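Side-chain contact in FixK2 protein (Bradyrhizobium japonicum, PDB 4I2O), which probably acts as a DNA-binding transcription factor of the CRP/FNR superfamily, linked to the control of nitrogen fixation: residues Glu146-Leu151 with Asp189-Thr194. The protein carries 1 engineered substitution. Residues are numbered along the deposited sequence; the frame is centred on the assembly and turned at random.
With nucleotides of chain D.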
ATOM      1  N   GLU A 146      -2.741  -0.119  -2.521  1.00 16.11           N
ATOM      2  CA  GLU A 146      -2.816  -1.448  -3.214  1.00 17.47           C
ATOM      3  C   GLU A 146      -2.390  -1.368  -4.680  1.00 20.00           C
ATOM      4  O   GLU A 146      -1.562  -2.170  -5.184  1.00 18.45           O
ATOM      5  CB  GLU A 146      -4.238  -2.041  -3.107  1.00 24.46           C
ATOM      6  CG  GLU A 146      -4.585  -2.469  -1.652  1.00 26.15           C
ATOM      7  CD  GLU A 146      -6.060  -2.766  -1.418  1.00 29.45           C
ATOM      8  OE1 GLU A 146      -6.940  -2.325  -2.212  1.00 24.33           O
ATOM      9  OE2 GLU A 146      -6.348  -3.500  -0.436  1.00 29.21           O
ATOM     10  N   ASP A 147      -2.925  -0.392  -5.388  1.00 17.10           N
ATOM     11  CA  ASP A 147      -2.522  -0.201  -6.785  1.00 16.39           C
ATOM     12  C   ASP A 147      -1.054   0.117  -6.834  1.00 18.05           C
ATOM     13  O   ASP A 147      -0.333  -0.348  -7.766  1.00 17.81           O
ATOM     14  CB  ASP A 147      -3.304   0.990  -7.416  1.00 22.53           C
ATOM     15  CG  ASP A 147      -4.759   0.661  -7.712  1.00 33.31           C
ATOM     16  OD1 ASP A 147      -5.138  -0.536  -7.714  1.00 36.39           O
ATOM     17  OD2 ASP A 147      -5.535   1.619  -7.979  1.00 29.62           O
ATOM     18  N   HIS A 148      -0.589   0.967  -5.893  1.00 17.68           N
ATOM     19  CA  HIS A 148       0.814   1.371  -5.914  1.00 17.92           C
ATOM     20  C   HIS A 148       1.742   0.201  -5.564  1.00 20.07           C
ATOM     21  O   HIS A 148       2.853   0.125  -6.098  1.00 17.94           O
ATOM     22  CB  HIS A 148       1.088   2.536  -4.996  1.00 16.39           C
ATOM     23  CG  HIS A 148       2.076   3.476  -5.546  1.00 20.93           C
ATOM     24  ND1 HIS A 148       1.984   4.010  -6.827  1.00 20.86           N
ATOM     25  CD2 HIS A 148       3.191   4.000  -4.995  1.00 21.11           C
ATOM     26  CE1 HIS A 148       3.043   4.760  -7.047  1.00 24.22           C
ATOM     27  NE2 HIS A 148       3.783   4.792  -5.941  1.00 20.85           N
ATOM     28  N   MET A 149       1.320  -0.736  -4.715  1.00 15.62           N
ATOM     29  CA  MET A 149       2.171  -1.949  -4.574  1.00 14.69           C
ATOM     30  C   MET A 149       2.362  -2.719  -5.837  1.00 14.04           C
ATOM     31  O   MET A 149       3.465  -3.247  -6.109  1.00 16.12           O
ATOM     32  CB  MET A 149       1.567  -2.878  -3.494  1.00 13.90           C
ATOM     33  CG  MET A 149       1.671  -2.277  -2.080  1.00 16.83           C
ATOM     34  SD  MET A 149       1.061  -3.477  -0.817  1.00 22.30           S
ATOM     35  CE  MET A 149      -0.699  -3.416  -0.924  1.00 30.12           C
ATOM     36  N   LEU A 150       1.286  -2.867  -6.619  1.00 15.94           N
ATOM     37  CA  LEU A 150       1.393  -3.552  -7.902  1.00 17.47           C
ATOM     38  C   LEU A 150       2.404  -2.837  -8.771  1.00 16.29           C
ATOM     39  O   LEU A 150       3.206  -3.452  -9.459  1.00 15.68           O
ATOM     40  CB  LEU A 150       0.043  -3.614  -8.602  1.00 18.30           C
ATOM     41  CG  LEU A 150      -0.046  -4.248  -9.995  1.00 17.04           C
ATOM     42  CD1 LEU A 150       0.444  -5.711  -9.998  1.00 15.92           C
ATOM     43  CD2 LEU A 150      -1.451  -4.161 -10.579  1.00 26.34           C
ATOM     44  N   LEU A 151       2.291  -1.519  -8.846  1.00 13.42           N
ATOM     45  CA  LEU A 151       3.292  -0.755  -9.611  1.00 13.21           C
ATOM     46  C   LEU A 151       4.719  -0.974  -9.140  1.00 16.05           C
ATOM     47  O   LEU A 151       5.633  -1.227  -9.976  1.00 14.37           O
ATOM     48  CB  LEU A 151       2.906   0.772  -9.460  1.00 11.61           C
ATOM     49  CG  LEU A 151       3.856   1.745 -10.242  1.00 13.74           C
ATOM     50  CD1 LEU A 151       3.073   2.961 -10.673  1.00 17.03           C
ATOM     51  CD2 LEU A 151       5.105   2.254  -9.393  1.00 16.34           C
ATOM     52  N   ASP A 189      11.316   8.751  -6.386  1.00 20.37           N
ATOM     53  CA  ASP A 189      11.000   8.154  -5.060  1.00 19.66           C
ATOM     54  C   ASP A 189       9.551   7.771  -4.866  1.00 16.02           C
ATOM     55  O   ASP A 189       9.270   6.878  -4.057  1.00 17.34           O
ATOM     56  CB  ASP A 189      11.494   9.031  -3.849  1.00 16.31           C
ATOM     57  CG  ASP A 189      12.988   9.116  -3.789  1.00 16.84           C
ATOM     58  OD1 ASP A 189      13.655   8.189  -4.318  1.00 19.12           O
ATOM     59  OD2 ASP A 189      13.522  10.036  -3.109  1.00 18.00           O
ATOM     60  N   TYR A 190       8.649   8.313  -5.695  1.00 15.41           N
ATOM     61  CA  TYR A 190       7.258   7.816  -5.706  1.00 17.91           C
ATOM     62  C   TYR A 190       7.157   6.528  -6.484  1.00 16.71           C
ATOM     63  O   TYR A 190       6.398   5.615  -6.116  1.00 15.84           O
ATOM     64  CB  TYR A 190       6.392   8.890  -6.417  1.00 18.13           C
ATOM     65  CG  TYR A 190       4.872   8.639  -6.503  1.00 15.69           C
ATOM     66  CD1 TYR A 190       4.091   8.354  -5.357  1.00 15.23           C
ATOM     67  CD2 TYR A 190       4.225   8.726  -7.722  1.00 15.76           C
ATOM     68  CE1 TYR A 190       2.696   8.220  -5.448  1.00 18.81           C
ATOM     69  CE2 TYR A 190       2.819   8.591  -7.812  1.00 18.51           C
ATOM     70  CZ  TYR A 190       2.078   8.356  -6.678  1.00 20.33           C
ATOM     71  OH  TYR A 190       0.698   8.256  -6.726  1.00 18.49           O
ATOM     72  N   LEU A 191       7.983   6.385  -7.518  1.00 17.54           N
ATOM     73  CA  LEU A 191       7.859   5.245  -8.437  1.00 15.84           C
ATOM     74  C   LEU A 191       8.904   4.133  -8.193  1.00 15.77           C
ATOM     75  O   LEU A 191       8.950   3.197  -8.976  1.00 16.01           O
ATOM     76  CB  LEU A 191       8.038   5.696  -9.935  1.00 15.34           C
ATOM     77  CG  LEU A 191       7.038   6.776 -10.392  1.00 18.59           C
ATOM     78  CD1 LEU A 191       7.337   7.179 -11.876  1.00 14.93           C
ATOM     79  CD2 LEU A 191       5.621   6.153 -10.195  1.00 17.52           C
ATOM     80  N   GLY A 192       9.729   4.227  -7.151  1.00 12.76           N
ATOM     81  CA  GLY A 192      10.724   3.173  -6.884  1.00 13.04           C
ATOM     82  C   GLY A 192      11.819   3.177  -7.930  1.00 18.99           C
ATOM     83  O   GLY A 192      12.410   2.136  -8.228  1.00 17.15           O
ATOM     84  N   LEU A 193      12.104   4.351  -8.505  1.00 14.58           N
ATOM     85  CA  LEU A 193      13.131   4.502  -9.620  1.00 13.65           C
ATOM     86  C   LEU A 193      14.084   5.636  -9.284  1.00 18.51           C
ATOM     87  O   LEU A 193      13.821   6.411  -8.386  1.00 17.92           O
ATOM     88  CB  LEU A 193      12.427   4.888 -10.974  1.00 14.26           C
ATOM     89  CG  LEU A 193      11.383   3.879 -11.506  1.00 14.34           C
ATOM     90  CD1 LEU A 193      10.632   4.496 -12.710  1.00 17.80           C
ATOM     91  CD2 LEU A 193      12.150   2.568 -11.910  1.00 15.63           C
ATOM     92  N   THR A 194      15.204   5.749 -10.018  1.00 15.32           N
ATOM     93  CA  THR A 194      16.092   6.941  -9.915  1.00 16.31           C
ATOM     94  C   THR A 194      15.533   8.028 -10.784  1.00 21.04           C
ATOM     95  O   THR A 194      14.769   7.784 -11.750  1.00 18.23           O
ATOM     96  CB  THR A 194      17.564   6.628 -10.408  1.00 16.60           C
ATOM     97  OG1 THR A 194      17.474   6.191 -11.762  1.00 19.24           O
ATOM     98  CG2 THR A 194      18.205   5.517  -9.569  1.00 18.21           C
TER
ATOM     99  P    DA D  19      16.435   2.380 -11.160  1.00 20.40           P
ATOM    100  OP1  DA D  19      15.683   2.366  -9.863  1.00 16.04           O
ATOM    101  OP2  DA D  19      16.331   3.573 -12.064  1.00 18.89           O
ATOM    102  O5'  DA D  19      17.937   2.064 -10.788  1.00 20.86           O
ATOM    103  C5'  DA D  19      18.308   0.872 -10.105  1.00 22.02           C
ATOM    104  C4'  DA D  19      19.754   1.017  -9.654  1.00 21.96           C
ATOM    105  O4'  DA D  19      20.636   0.841 -10.816  1.00 20.77           O
ATOM    106  C3'  DA D  19      20.176   2.374  -9.065  1.00 23.78           C
ATOM    107  O3'  DA D  19      21.014   1.998  -7.907  1.00 23.62           O
ATOM    108  C2'  DA D  19      20.909   3.115 -10.182  1.00 23.61           C
ATOM    109  C1'  DA D  19      21.442   1.967 -11.061  1.00 18.52           C
ATOM    110  N9   DA D  19      21.340   2.268 -12.480  1.00 22.35           N
ATOM    111  C8   DA D  19      20.273   2.690 -13.221  1.00 21.67           C
ATOM    112  N7   DA D  19      20.512   2.874 -14.522  1.00 22.11           N
ATOM    113  C5   DA D  19      21.847   2.532 -14.634  1.00 26.08           C
ATOM    114  C6   DA D  19      22.677   2.466 -15.762  1.00 25.04           C
ATOM    115  N6   DA D  19      22.263   2.797 -17.007  1.00 25.62           N
ATOM    116  N1   DA D  19      23.969   2.076 -15.567  1.00 30.94           N
ATOM    117  C2   DA D  19      24.335   1.735 -14.313  1.00 25.33           C
ATOM    118  N3   DA D  19      23.641   1.716 -13.176  1.00 26.95           N
ATOM    119  C4   DA D  19      22.376   2.160 -13.393  1.00 20.31           C
TER
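The first helix of a Crp-like helix-turn-helix illustrates how a DNA-reading motif can be fastened to the long helix of its own subunit: Y190 and L191, late in helix 184-191, meet H148 and L151, one helical turn apart on helix 128-154. H148 makes two contacts with one residue. Its NE2 donates to the backbone O of Y190 at 2.7 Å, with an N-H...O angle of 153°, and the oxygen lies near the edge of the imidazole, somewhat tilted from its plane. The same ring also lies over one face of the Y190 phenol in an offset stack, centroids 4.3 Å apart and planes at 29°, with NE2 and CE1 above the phenol carbons. Y190 brings its ring under the imidazole because CG stands anti to its backbone N (chi1 -177°), while its OH reaches on to E167. A serine in place of Y190 would probably leave one face of H148 without its aromatic partner and E167 without the phenol hydroxyl. Beside this pair, CD2 of L151 packs against CD2 of L191 at 4.0 Å, an apolar patch next to the polar grip. Past L191 the chain turns through G192, with positive phi, to T194, the N-cap of helix 195-207. There T194 N and OG1 both donate to OP2 of DA19 of chain D, the OG1 bond measuring 2.9 Å, and OG1 also caps T197 N. Helix 157-172 closes over the contact, F164 touching both Y190 and L191 and R160 bonding to L191 O; strand 80-86 lies against Y190 through I82 and F85, and R154 of the second subunit pairs with D189.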